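Local coordinates for arginase (Medicago truncatula, PDB 6VSS), which hydrolyses L-arginine to L-ornithine and urea using two manganese ions per subunit, and also converts agmatine to putrescine and urea, at residues A135-S139 with P165-A169; A177-F183 with A213-V219; K262-I268 with L298-D304; D304-V310 with L335-K341. All coordinates share one frame; numbering follows the deposited sequence.

Overall arrangement
From the N terminus, contact 1 comes first: it sets helix 131-146 against helix 163-174 and closes a loop that contains strand 151-157. Contact 2 closes the next loop, around helix 203-209, by joining neighbouring strands of the central parallel sheet. Contact 3 closes the loop that carries helix 291-300, and contact 4 closes the last loop by packing the C-terminal helix 323-339 on strand 305-311. The four follow one another in series; none nests or crosses, although contacts 3 and 4 share Asp304. Strands 178-183, 264-269 and 305-311 lie side by side, so contacts 2, 3 and 4 meet through the sheet. Val166 and Val167 of contact 1 rest on Tyr265 of contact 3.

Contact 1. Residues A135-S139 with P165-A169; sequences ANVIS and PVVRA
Residues 135-139 of helix 131-146 and 165-169 of helix 163-174 cross at -49°, their local axes 8.5 Å apart and running in broadly the same direction. The two helices are neighbours in the helical layer on one side of the parallel sheet of the α/β arginase fold. Apolar groups fill the side of the crossing nearer the sheet: CG2 of Ile138 rests on CB of Pro165 at 3.8 Å and also approaches CG2 of Val166, whose side chain goes on to Tyr265 of strand 264-269. Near the end of both segments, CB of Ala169 fits against the Ser139 backbone. Polar contact centres on the buried hydroxyl of Ser139. Arg168 grips OG side-on with two nitrogens, NH2 at 3.0 Å and NE at 3.2 Å, and the oxygen lies almost exactly in the guanidinium plane. A bend at chi3 (60°) turns the otherwise extended arginine back across the gap between the helices. The Asn136 amide stands nearby, its plane 44° from the guanidinium, at an angle too poor for a bond. With a leucine in place of Arg168 both guanidinium donors go, and the Ser139 hydroxyl would probably be less firmly oriented. That hydroxyl itself donates to Pro165 O at 2.8 Å, arriving on the face of the carbonyl plane opposite to the helical N-H of Ala169.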
loop_
_atom_site.group_PDB
_atom_site.type_symbol
_atom_site.label_atom_id
_atom_site.label_comp_id
_atom_site.label_asym_id
_atom_site.label_seq_id
_atom_site.Cartn_x
_atom_site.Cartn_y
_atom_site.Cartn_z
ATOM N N ALA B 135 -10.066 -31.148 16.474
ATOM C CA ALA B 135 -9.737 -30.645 17.825
ATOM C C ALA B 135 -8.941 -31.712 18.598
ATOM O O ALA B 135 -7.941 -31.358 19.231
ATOM C CB ALA B 135 -11.009 -30.285 18.524
ATOM N N ASN B 136 -9.360 -32.971 18.491
ATOM C CA ASN B 136 -8.676 -34.104 19.156
ATOM C C ASN B 136 -7.237 -34.193 18.650
ATOM O O ASN B 136 -6.354 -34.406 19.434
ATOM C CB ASN B 136 -9.447 -35.405 18.936
ATOM C CG ASN B 136 -10.576 -35.594 19.926
ATOM O OD1 ASN B 136 -10.701 -34.852 20.886
ATOM N ND2 ASN B 136 -11.414 -36.581 19.697
ATOM N N VAL B 137 -7.039 -34.014 17.350
ATOM C CA VAL B 137 -5.688 -34.097 16.736
ATOM C C VAL B 137 -4.830 -32.928 17.251
ATOM O O VAL B 137 -3.623 -33.140 17.498
ATOM C CB VAL B 137 -5.771 -34.107 15.196
ATOM C CG1 VAL B 137 -4.436 -33.728 14.591
ATOM C CG2 VAL B 137 -6.250 -35.457 14.664
ATOM N N ILE B 138 -5.413 -31.748 17.448
ATOM C CA ILE B 138 -4.651 -30.579 17.986
ATOM C C ILE B 138 -4.222 -30.894 19.432
ATOM O O ILE B 138 -3.050 -30.629 19.805
ATOM C CB ILE B 138 -5.498 -29.305 17.886
ATOM C CG1 ILE B 138 -5.619 -28.840 16.427
ATOM C CG2 ILE B 138 -4.912 -28.219 18.754
ATOM C CD1 ILE B 138 -6.825 -27.917 16.168
ATOM N N SER B 139 -5.117 -31.485 20.219
ATOM C CA SER B 139 -4.836 -31.866 21.636
ATOM C C SER B 139 -3.681 -32.879 21.674
ATOM O O SER B 139 -2.787 -32.736 22.538
ATOM C CB SER B 139 -6.054 -32.430 22.351
ATOM O OG SER B 139 -7.070 -31.447 22.492
ATOM N N PRO B 165 -8.863 -26.727 22.448
ATOM C CA PRO B 165 -8.119 -27.989 22.411
ATOM C C PRO B 165 -6.701 -27.940 23.005
ATOM O O PRO B 165 -6.251 -28.961 23.576
ATOM C CB PRO B 165 -8.024 -28.346 20.911
ATOM C CG PRO B 165 -8.546 -27.134 20.150
ATOM C CD PRO B 165 -9.424 -26.394 21.136
ATOM N N VAL B 166 -6.023 -26.791 22.906
ATOM C CA VAL B 166 -4.686 -26.629 23.537
ATOM C C VAL B 166 -4.869 -26.676 25.058
ATOM O O VAL B 166 -4.162 -27.424 25.724
ATOM C CB VAL B 166 -3.998 -25.330 23.103
ATOM C CG1 VAL B 166 -2.626 -25.195 23.719
ATOM C CG2 VAL B 166 -3.965 -25.233 21.600
ATOM N N VAL B 167 -5.783 -25.889 25.598
ATOM C CA VAL B 167 -5.872 -25.761 27.072
ATOM C C VAL B 167 -6.454 -27.071 27.634
ATOM O O VAL B 167 -6.004 -27.500 28.697
ATOM C CB VAL B 167 -6.650 -24.506 27.445
ATOM C CG1 VAL B 167 -7.145 -24.561 28.869
ATOM C CG2 VAL B 167 -5.804 -23.254 27.169
ATOM N N ARG B 168 -7.352 -27.727 26.909
ATOM C CA ARG B 168 -7.894 -29.043 27.328
ATOM C C ARG B 168 -6.730 -30.029 27.495
ATOM O O ARG B 168 -6.707 -30.849 28.480
ATOM C CB ARG B 168 -8.914 -29.570 26.314
ATOM C CG ARG B 168 -9.308 -31.017 26.584
ATOM C CD ARG B 168 -10.274 -31.548 25.540
ATOM N NE ARG B 168 -9.762 -31.542 24.169
ATOM C CZ ARG B 168 -10.515 -31.706 23.093
ATOM N NH1 ARG B 168 -11.807 -31.900 23.227
ATOM N NH2 ARG B 168 -9.994 -31.690 21.883
ATOM N N ALA B 169 -5.837 -30.027 26.510
ATOM C CA ALA B 169 -4.683 -30.942 26.421
ATOM C C ALA B 169 -3.710 -30.629 27.560
ATOM O O ALA B 169 -3.229 -31.602 28.199
ATOM C CB ALA B 169 -4.033 -30.786 25.093
#

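Contact 2. Residues A177-F183 with A213-V219; sequences AVDILHF and ARRLVQV
Backbone hydrogen bonds join strand 178-183 to residues 213-219 as parallel neighbours, the local axes 8° apart. In the regular part, Val217 N meets Ile180 O at 2.7 Å in an almost straight bond, Val217 O takes the N-H of His182, and His182 O takes that of Val219. A beta bulge between Val178 and Ile180 shifts the register by one residue, and there the carboxylate of Asp179 stands in for a backbone acceptor: Arg215 N reaches its OD1 at 3.1 Å from above the carboxylate plane. The salt bridge lies beside this bond. Arg214 presents NE to OD1 at 3.0 Å and NH2 to OD2 at 2.8 Å, both on syn lone pairs, with guanidinium and carboxylate nearly coplanar (8°); Gly258 N also serves OD2, so the buried acid is well supplied with donors. Among the other polar side chains, Gln218 NE2 donates to His182 ND1 at 3.0 Å, close to the ring plane, while Thr239 holds the other end of the amide. Apolar contacts occupy both faces of the sheet: Leu216 CD1 touches both Ile180 CG2 and His182 CB, whereas Phe183 CD2 lies along Val219 CB at 4.1 Å on the face carrying Leu181. His182 NE2 bonds to the manganese ligand Asp184, making this histidine a second-shell residue near the carboxyl end of the first strand of a beta-alpha-beta unit, the edge of the sheet where the arginase fold places its metal site.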
loop_
_atom_site.group_PDB
_atom_site.type_symbol
_atom_site.label_atom_id
_atom_site.label_comp_id
_atom_site.label_asym_id
_atom_site.label_seq_id
_atom_site.Cartn_x
_atom_site.Cartn_y
_atom_site.Cartn_z
ATOM N N ALA B 177 -6.687 -28.106 36.866
ATOM C CA ALA B 177 -7.069 -26.788 36.330
ATOM C C ALA B 177 -5.808 -25.928 36.177
ATOM O O ALA B 177 -4.791 -26.203 36.837
ATOM C CB ALA B 177 -8.077 -26.151 37.220
ATOM N N VAL B 178 -5.848 -24.954 35.293
ATOM C CA VAL B 178 -4.763 -23.961 35.163
ATOM C C VAL B 178 -5.441 -22.623 35.386
ATOM O O VAL B 178 -6.689 -22.576 35.287
ATOM C CB VAL B 178 -4.059 -24.067 33.782
ATOM C CG1 VAL B 178 -3.435 -25.425 33.599
ATOM C CG2 VAL B 178 -4.988 -23.788 32.618
ATOM N N ASP B 179 -4.680 -21.579 35.691
ATOM C CA ASP B 179 -5.197 -20.185 35.626
ATOM C C ASP B 179 -4.807 -19.670 34.253
ATOM O O ASP B 179 -3.757 -20.066 33.816
ATOM C CB ASP B 179 -4.647 -19.300 36.745
ATOM C CG ASP B 179 -5.156 -19.595 38.161
ATOM O OD1 ASP B 179 -6.234 -20.225 38.305
ATOM O OD2 ASP B 179 -4.482 -19.148 39.123
ATOM N N ILE B 180 -5.610 -18.794 33.651
ATOM C CA ILE B 180 -5.334 -18.235 32.306
ATOM C C ILE B 180 -5.259 -16.718 32.359
ATOM O O ILE B 180 -6.096 -16.067 32.962
ATOM C CB ILE B 180 -6.360 -18.705 31.274
ATOM C CG1 ILE B 180 -6.430 -20.230 31.185
ATOM C CG2 ILE B 180 -6.090 -18.027 29.926
ATOM C CD1 ILE B 180 -7.453 -20.711 30.222
ATOM N N LEU B 181 -4.242 -16.198 31.715
ATOM C CA LEU B 181 -4.097 -14.770 31.422
ATOM C C LEU B 181 -4.335 -14.682 29.931
ATOM O O LEU B 181 -3.622 -15.394 29.204
ATOM C CB LEU B 181 -2.685 -14.303 31.753
ATOM C CG LEU B 181 -2.400 -12.883 31.278
ATOM C CD1 LEU B 181 -3.402 -11.907 31.860
ATOM C CD2 LEU B 181 -0.962 -12.520 31.656
ATOM N N HIS B 182 -5.368 -13.939 29.537
ATOM C CA HIS B 182 -5.911 -13.934 28.169
ATOM C C HIS B 182 -5.928 -12.482 27.728
ATOM O O HIS B 182 -6.652 -11.684 28.360
ATOM C CB HIS B 182 -7.251 -14.654 28.173
ATOM C CG HIS B 182 -8.108 -14.418 26.965
ATOM N ND1 HIS B 182 -9.494 -14.330 27.054
ATOM C CD2 HIS B 182 -7.802 -14.333 25.654
ATOM C CE1 HIS B 182 -9.990 -14.213 25.836
ATOM N NE2 HIS B 182 -8.963 -14.184 24.966
ATOM N N PHE B 183 -5.149 -12.145 26.716
ATOM C CA PHE B 183 -5.170 -10.819 26.045
ATOM C C PHE B 183 -6.075 -10.904 24.825
ATOM O O PHE B 183 -5.875 -11.747 23.971
ATOM C CB PHE B 183 -3.768 -10.375 25.651
ATOM C CG PHE B 183 -2.836 -10.194 26.820
ATOM C CD1 PHE B 183 -2.028 -11.238 27.252
ATOM C CD2 PHE B 183 -2.664 -8.957 27.420
ATOM C CE1 PHE B 183 -1.120 -11.078 28.291
ATOM C CE2 PHE B 183 -1.774 -8.803 28.489
ATOM C CZ PHE B 183 -1.031 -9.870 28.927
ATOM N N ALA B 213 -10.088 -24.534 33.374
ATOM C CA ALA B 213 -9.459 -23.314 33.933
ATOM C C ALA B 213 -10.190 -22.902 35.212
ATOM O O ALA B 213 -11.403 -23.156 35.294
ATOM C CB ALA B 213 -9.454 -22.213 32.915
ATOM N N ARG B 214 -9.462 -22.332 36.178
ATOM C CA ARG B 214 -10.054 -21.764 37.418
ATOM C C ARG B 214 -10.210 -20.254 37.225
ATOM O O ARG B 214 -11.285 -19.834 36.895
ATOM C CB ARG B 214 -9.185 -22.135 38.614
ATOM C CG ARG B 214 -9.659 -21.555 39.939
ATOM C CD ARG B 214 -8.703 -21.973 41.036
ATOM N NE ARG B 214 -7.414 -21.336 40.818
ATOM C CZ ARG B 214 -6.566 -21.007 41.762
ATOM N NH1 ARG B 214 -6.849 -21.276 43.029
ATOM N NH2 ARG B 214 -5.431 -20.415 41.429
ATOM N N ARG B 215 -9.138 -19.491 37.351
ATOM C CA ARG B 215 -9.130 -18.061 37.021
ATOM C C ARG B 215 -8.926 -17.891 35.516
ATOM O O ARG B 215 -8.289 -18.750 34.855
ATOM C CB ARG B 215 -8.054 -17.375 37.848
ATOM C CG ARG B 215 -8.320 -17.484 39.346
ATOM C CD ARG B 215 -7.334 -16.669 40.148
ATOM N NE ARG B 215 -7.429 -15.262 39.824
ATOM C CZ ARG B 215 -6.459 -14.380 40.017
ATOM N NH1 ARG B 215 -5.294 -14.736 40.540
ATOM N NH2 ARG B 215 -6.662 -13.122 39.696
ATOM N N LEU B 216 -9.611 -16.908 34.974
ATOM C CA LEU B 216 -9.435 -16.452 33.585
ATOM C C LEU B 216 -9.341 -14.942 33.680
ATOM O O LEU B 216 -10.351 -14.301 33.951
ATOM C CB LEU B 216 -10.626 -16.893 32.748
ATOM C CG LEU B 216 -10.777 -16.235 31.374
ATOM C CD1 LEU B 216 -9.490 -16.295 30.569
ATOM C CD2 LEU B 216 -11.926 -16.915 30.632
ATOM N N VAL B 217 -8.166 -14.402 33.521
ATOM C CA VAL B 217 -7.948 -12.939 33.659
ATOM C C VAL B 217 -7.849 -12.376 32.257
ATOM O O VAL B 217 -6.934 -12.809 31.571
ATOM C CB VAL B 217 -6.683 -12.677 34.468
ATOM C CG1 VAL B 217 -6.442 -11.195 34.653
ATOM C CG2 VAL B 217 -6.750 -13.410 35.786
ATOM N N GLN B 218 -8.809 -11.543 31.852
ATOM C CA GLN B 218 -8.920 -11.064 30.458
ATOM C C GLN B 218 -8.459 -9.624 30.452
ATOM O O GLN B 218 -8.949 -8.837 31.281
ATOM C CB GLN B 218 -10.353 -11.177 29.935
ATOM C CG GLN B 218 -10.951 -12.565 30.140
ATOM C CD GLN B 218 -12.173 -12.802 29.275
ATOM O OE1 GLN B 218 -13.183 -12.093 29.368
ATOM N NE2 GLN B 218 -12.076 -13.771 28.385
ATOM N N VAL B 219 -7.649 -9.246 29.500
ATOM C CA VAL B 219 -7.098 -7.864 29.420
ATOM C C VAL B 219 -7.183 -7.361 27.978
ATOM O O VAL B 219 -6.800 -8.087 27.081
ATOM C CB VAL B 219 -5.660 -7.864 29.959
ATOM C CG1 VAL B 219 -5.000 -6.494 29.871
ATOM C CG2 VAL B 219 -5.619 -8.384 31.370
#

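Contact 3. Residues K262-I268 with L298-D304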
loop_
_atom_site.group_PDB
_atom_site.type_symbol
_atom_site.label_atom_id
_atom_site.label_comp_id
_atom_site.label_asym_id
_atom_site.label_seq_id
_atom_site.Cartn_x
_atom_site.Cartn_y
_atom_site.Cartn_z
ATOM N N LYS B 262 -2.542 -26.295 38.643
ATOM C CA LYS B 262 -1.422 -27.008 37.994
ATOM C C LYS B 262 -0.500 -26.001 37.306
ATOM O O LYS B 262 0.596 -26.390 36.883
ATOM C CB LYS B 262 -2.020 -28.061 37.065
ATOM C CG LYS B 262 -2.868 -29.104 37.771
ATOM C CD LYS B 262 -2.064 -29.795 38.860
ATOM C CE LYS B 262 -2.821 -30.843 39.652
ATOM N NZ LYS B 262 -2.146 -31.096 40.951
ATOM N N GLY B 263 -0.906 -24.743 37.186
ATOM C CA GLY B 263 -0.035 -23.697 36.634
ATOM C C GLY B 263 -0.822 -22.692 35.817
ATOM O O GLY B 263 -2.081 -22.623 35.978
ATOM N N VAL B 264 -0.080 -21.946 34.986
ATOM C CA VAL B 264 -0.568 -20.729 34.287
ATOM C C VAL B 264 -0.434 -20.932 32.774
ATOM O O VAL B 264 0.689 -21.252 32.295
ATOM C CB VAL B 264 0.169 -19.457 34.757
ATOM C CG1 VAL B 264 -0.392 -18.216 34.064
ATOM C CG2 VAL B 264 0.072 -19.287 36.288
ATOM N N TYR B 265 -1.520 -20.680 32.046
ATOM C CA TYR B 265 -1.535 -20.652 30.553
ATOM C C TYR B 265 -1.749 -19.212 30.069
ATOM O O TYR B 265 -2.661 -18.531 30.640
ATOM C CB TYR B 265 -2.635 -21.570 30.044
ATOM C CG TYR B 265 -2.655 -21.674 28.549
ATOM C CD1 TYR B 265 -3.388 -20.791 27.757
ATOM C CD2 TYR B 265 -1.912 -22.656 27.928
ATOM C CE1 TYR B 265 -3.402 -20.923 26.372
ATOM C CE2 TYR B 265 -1.963 -22.825 26.560
ATOM C CZ TYR B 265 -2.668 -21.931 25.780
ATOM O OH TYR B 265 -2.634 -22.118 24.437
ATOM N N VAL B 266 -0.952 -18.761 29.097
ATOM C CA VAL B 266 -1.000 -17.353 28.598
ATOM C C VAL B 266 -1.441 -17.332 27.139
ATOM O O VAL B 266 -0.708 -17.790 26.295
ATOM C CB VAL B 266 0.324 -16.603 28.774
ATOM C CG1 VAL B 266 0.175 -15.167 28.275
ATOM C CG2 VAL B 266 0.788 -16.598 30.233
ATOM N N SER B 267 -2.632 -16.825 26.863
ATOM C CA SER B 267 -3.218 -16.777 25.505
ATOM C C SER B 267 -3.167 -15.324 25.018
ATOM O O SER B 267 -3.809 -14.443 25.647
ATOM C CB SER B 267 -4.598 -17.307 25.547
ATOM O OG SER B 267 -5.220 -17.171 24.270
ATOM N N ILE B 268 -2.408 -15.039 23.992
ATOM C CA ILE B 268 -2.325 -13.653 23.435
ATOM C C ILE B 268 -3.063 -13.594 22.087
ATOM O O ILE B 268 -2.537 -14.159 21.059
ATOM C CB ILE B 268 -0.870 -13.191 23.339
ATOM C CG1 ILE B 268 -0.090 -13.602 24.604
ATOM C CG2 ILE B 268 -0.856 -11.688 23.040
ATOM C CD1 ILE B 268 1.300 -13.059 24.743
ATOM N N LEU B 298 3.321 -8.904 31.399
ATOM C CA LEU B 298 3.918 -10.240 31.180
ATOM C C LEU B 298 5.237 -10.313 31.945
ATOM O O LEU B 298 5.513 -11.353 32.618
ATOM C CB LEU B 298 4.083 -10.408 29.666
ATOM C CG LEU B 298 4.351 -11.810 29.173
ATOM C CD1 LEU B 298 3.324 -12.803 29.713
ATOM C CD2 LEU B 298 4.361 -11.797 27.665
ATOM N N GLN B 299 5.982 -9.208 31.913
ATOM C CA GLN B 299 7.272 -9.058 32.607
ATOM C C GLN B 299 7.013 -9.152 34.110
ATOM O O GLN B 299 7.805 -9.774 34.804
ATOM C CB GLN B 299 7.995 -7.782 32.134
ATOM C CG GLN B 299 8.527 -7.939 30.703
ATOM C CD GLN B 299 9.164 -6.712 30.075
ATOM O OE1 GLN B 299 9.063 -5.599 30.600
ATOM N NE2 GLN B 299 9.834 -6.901 28.941
ATOM N N ASN B 300 5.889 -8.663 34.589
ATOM C CA ASN B 300 5.583 -8.616 36.034
ATOM C C ASN B 300 4.891 -9.910 36.482
ATOM O O ASN B 300 4.869 -10.151 37.662
ATOM C CB ASN B 300 4.743 -7.381 36.360
ATOM C CG ASN B 300 5.580 -6.127 36.517
ATOM O OD1 ASN B 300 6.375 -6.025 37.452
ATOM N ND2 ASN B 300 5.407 -5.165 35.634
ATOM N N LEU B 301 4.399 -10.750 35.579
ATOM C CA LEU B 301 3.498 -11.880 35.962
ATOM C C LEU B 301 4.262 -12.921 36.780
ATOM O O LEU B 301 5.342 -13.292 36.361
ATOM C CB LEU B 301 2.920 -12.557 34.720
ATOM C CG LEU B 301 2.117 -13.824 35.005
ATOM C CD1 LEU B 301 0.785 -13.463 35.612
ATOM C CD2 LEU B 301 1.905 -14.633 33.731
ATOM N N GLN B 302 3.676 -13.374 37.890
ATOM C CA GLN B 302 4.181 -14.495 38.710
ATOM C C GLN B 302 3.292 -15.713 38.485
ATOM O O GLN B 302 2.066 -15.587 38.363
ATOM C CB GLN B 302 4.227 -14.074 40.192
ATOM C CG GLN B 302 5.190 -12.909 40.392
ATOM C CD GLN B 302 5.348 -12.383 41.793
ATOM O OE1 GLN B 302 4.387 -12.168 42.527
ATOM N NE2 GLN B 302 6.591 -12.129 42.143
ATOM N N GLY B 303 3.903 -16.872 38.512
ATOM C CA GLY B 303 3.224 -18.157 38.309
ATOM C C GLY B 303 4.073 -19.041 37.417
ATOM O O GLY B 303 4.940 -18.554 36.657
ATOM N N ASP B 304 3.864 -20.333 37.547
ATOM C CA ASP B 304 4.512 -21.353 36.712
ATOM C C ASP B 304 3.758 -21.379 35.382
ATOM O O ASP B 304 2.691 -22.012 35.317
ATOM C CB ASP B 304 4.466 -22.667 37.493
ATOM C CG ASP B 304 5.109 -23.804 36.762
ATOM O OD1 ASP B 304 5.918 -23.493 35.868
ATOM O OD2 ASP B 304 4.719 -24.977 37.047
#
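Leu298 and Leu301, on the last turn of helix 291-300 and just beyond it, are the bumps that fit against a row of aliphatic side chains on strand 264-269. Leu298 spreads its two methyls over the strand, CD1 lying 4.2 Å from Val266 CG1 and CD2 reaching Ile268 CD1 at 4.4 Å. Leu301 sends CD2 into the hollow between two valines: Val266 CG2 meets it tip to tip at 4.2 Å, and Val264 CG1 lies at a similar distance. Both leucines hold CG anti to the backbone N (chi1 -165° in Leu298, 173° in Leu301), and from there their branches reach the sheet. Farther on the contact tightens around two glycines. Val264 CG2 sits 3.9 Å from Gly303 CA, where a beta carbon would run into that methyl. Gly263 faces Asp304 O, again with no room for a side chain, and its extended positive-phi backbone calls for glycine in any case. This closeness lets Val264 N donate to Asp304 O at 2.8 Å, the donor tilted 29° from the carbonyl plane. The bond draws the chain alongside strand 264-269 just before strand 305-311 begins, and Val264 O continues the pairing with Val306 N. Strand, covering helix and adjacent parallel strand form a beta-alpha-beta crossover, the repeating element of the α/β arginase fold.

Contact 4. Residues D304-V310 with L335-K341; sequences DIVGGDV and LAAKMSK
The carboxylate of Asp304 meets the ammonium group of Lys341 through OD1, with NZ 3.0 Å away and about 42° out of the carboxylate plane. This salt bridge ties the C-terminal residue to the residue just before the strand; Arg152 is a second cationic partner of the same oxygen. A second flat group, the peptide joining Val306 to Gly307, has the Met339 sulfur over one face, SD standing 3.8 Å almost directly above Gly307 N. Next to it, Ile305 divides its branches between two helix residues. CG2, anti to the backbone N, touches Met339 SD at 3.9 Å, while CD1 reaches Lys338 CB at 3.8 Å; the lysine then bends away to place NZ on Leu301 O and Gln299 O. Helix 323-339 thus packs nearly antiparallel (156° between the local axes) on strand 305-311, the last strand-helix pair along the chain in the α/β arginase fold. An alanine at Ile305 would probably open a gap beneath Lys338 and leave the methionine thioether freer to turn. Farther along, Leu335 CD2 lies 4.1 Å from Gly308 CA, where any side chain on the glycine would strike it, and also nears Val310 CG2. Asp309 points away from the helix, its carboxylate hydrogen-bonded to Tyr265 OH and to Ser267 OG, and Ser267 is also bonded to the manganese ligand His160. At the carboxyl end of the helix a water donates to Ile305 O at 2.6 Å and to Met339 O at 2.7 Å, with a weak bond from Lys341 NZ.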
loop_
_atom_site.group_PDB
_atom_site.type_symbol
_atom_site.label_atom_id
_atom_site.label_comp_id
_atom_site.label_asym_id
_atom_site.label_seq_id
_atom_site.Cartn_x
_atom_site.Cartn_y
_atom_site.Cartn_z
ATOM N N ASP B 304 3.864 -20.333 37.547
ATOM C CA ASP B 304 4.512 -21.353 36.712
ATOM C C ASP B 304 3.758 -21.379 35.382
ATOM O O ASP B 304 2.691 -22.012 35.317
ATOM C CB ASP B 304 4.466 -22.667 37.493
ATOM C CG ASP B 304 5.109 -23.804 36.762
ATOM O OD1 ASP B 304 5.918 -23.493 35.868
ATOM O OD2 ASP B 304 4.719 -24.977 37.047
ATOM N N ILE B 305 4.306 -20.744 34.344
ATOM C CA ILE B 305 3.770 -20.814 32.954
ATOM C C ILE B 305 4.049 -22.196 32.340
ATOM O O ILE B 305 5.234 -22.564 32.073
ATOM C CB ILE B 305 4.287 -19.660 32.087
ATOM C CG1 ILE B 305 4.096 -18.324 32.799
ATOM C CG2 ILE B 305 3.587 -19.682 30.739
ATOM C CD1 ILE B 305 4.914 -17.218 32.208
ATOM N N VAL B 306 2.953 -22.925 32.111
ATOM C CA VAL B 306 2.941 -24.317 31.576
ATOM C C VAL B 306 2.616 -24.346 30.072
ATOM O O VAL B 306 2.967 -25.320 29.377
ATOM C CB VAL B 306 2.001 -25.221 32.386
ATOM C CG1 VAL B 306 2.431 -25.198 33.826
ATOM C CG2 VAL B 306 0.550 -24.838 32.278
ATOM N N GLY B 307 1.961 -23.319 29.541
ATOM C CA GLY B 307 1.749 -23.221 28.096
ATOM C C GLY B 307 1.318 -21.835 27.697
ATOM O O GLY B 307 1.016 -21.025 28.566
ATOM N N GLY B 308 1.154 -21.620 26.391
ATOM C CA GLY B 308 0.736 -20.311 25.898
ATOM C C GLY B 308 0.434 -20.368 24.421
ATOM O O GLY B 308 0.695 -21.370 23.780
ATOM N N ASP B 309 -0.150 -19.310 23.904
ATOM C CA ASP B 309 -0.457 -19.240 22.464
ATOM C C ASP B 309 -0.411 -17.777 22.020
ATOM O O ASP B 309 -0.484 -16.831 22.849
ATOM C CB ASP B 309 -1.721 -20.029 22.139
ATOM C CG ASP B 309 -2.960 -19.448 22.749
ATOM O OD1 ASP B 309 -3.183 -18.226 22.530
ATOM O OD2 ASP B 309 -3.729 -20.232 23.383
ATOM N N VAL B 310 -0.121 -17.606 20.759
ATOM C CA VAL B 310 -0.222 -16.312 20.054
ATOM C C VAL B 310 -1.068 -16.539 18.807
ATOM O O VAL B 310 -0.625 -17.313 17.983
ATOM C CB VAL B 310 1.155 -15.731 19.742
ATOM C CG1 VAL B 310 1.001 -14.380 19.046
ATOM C CG2 VAL B 310 1.964 -15.596 21.020
ATOM N N LEU B 335 7.055 -14.068 25.448
ATOM C CA LEU B 335 6.356 -15.202 26.107
ATOM C C LEU B 335 7.346 -16.338 26.345
ATOM O O LEU B 335 7.343 -16.873 27.473
ATOM C CB LEU B 335 5.139 -15.649 25.285
ATOM C CG LEU B 335 4.389 -16.900 25.797
ATOM C CD1 LEU B 335 4.105 -16.815 27.274
ATOM C CD2 LEU B 335 3.062 -17.069 25.056
ATOM N N ALA B 336 8.140 -16.737 25.328
ATOM C CA ALA B 336 9.188 -17.777 25.467
ATOM C C ALA B 336 10.174 -17.413 26.608
ATOM O O ALA B 336 10.483 -18.289 27.406
ATOM C CB ALA B 336 9.913 -18.035 24.171
ATOM N N ALA B 337 10.662 -16.167 26.660
ATOM C CA ALA B 337 11.587 -15.646 27.688
ATOM C C ALA B 337 11.005 -15.895 29.086
ATOM O O ALA B 337 11.786 -16.202 30.013
ATOM C CB ALA B 337 11.888 -14.178 27.443
ATOM N N LYS B 338 9.703 -15.712 29.279
ATOM C CA LYS B 338 9.046 -15.993 30.568
ATOM C C LYS B 338 8.825 -17.496 30.781
ATOM O O LYS B 338 8.889 -17.955 31.935
ATOM C CB LYS B 338 7.703 -15.259 30.633
ATOM C CG LYS B 338 7.841 -13.761 30.870
ATOM C CD LYS B 338 8.300 -13.420 32.283
ATOM C CE LYS B 338 7.213 -13.641 33.314
ATOM N NZ LYS B 338 7.399 -12.705 34.452
ATOM N N MET B 339 8.422 -18.243 29.766
ATOM C CA MET B 339 8.014 -19.641 30.016
ATOM C C MET B 339 9.278 -20.534 30.112
ATOM O O MET B 339 9.298 -21.515 30.866
ATOM C CB MET B 339 7.070 -20.121 28.910
ATOM C CG MET B 339 6.792 -21.595 29.004
ATOM S SD MET B 339 5.302 -22.056 28.129
ATOM C CE MET B 339 5.858 -22.075 26.443
ATOM N N SER B 340 10.324 -20.207 29.363
ATOM C CA SER B 340 11.620 -20.909 29.423
ATOM C C SER B 340 12.326 -20.628 30.745
ATOM O O SER B 340 12.227 -19.536 31.282
ATOM C CB SER B 340 12.465 -20.592 28.243
ATOM O OG SER B 340 11.869 -21.173 27.090
ATOM N N LYS B 341 13.102 -21.601 31.180
ATOM C CA LYS B 341 13.593 -21.705 32.580
ATOM C C LYS B 341 14.715 -22.737 32.609
ATOM O O LYS B 341 14.789 -23.586 31.701
ATOM C CB LYS B 341 12.464 -22.199 33.489
ATOM C CG LYS B 341 11.746 -21.159 34.288
ATOM C CD LYS B 341 10.393 -21.619 34.706
ATOM C CE LYS B 341 10.307 -23.036 35.228
ATOM N NZ LYS B 341 8.889 -23.341 35.525
ATOM O OXT LYS B 341 15.457 -22.615 33.578
HETATM O O HOH W 1 7.541 -21.863 32.935
#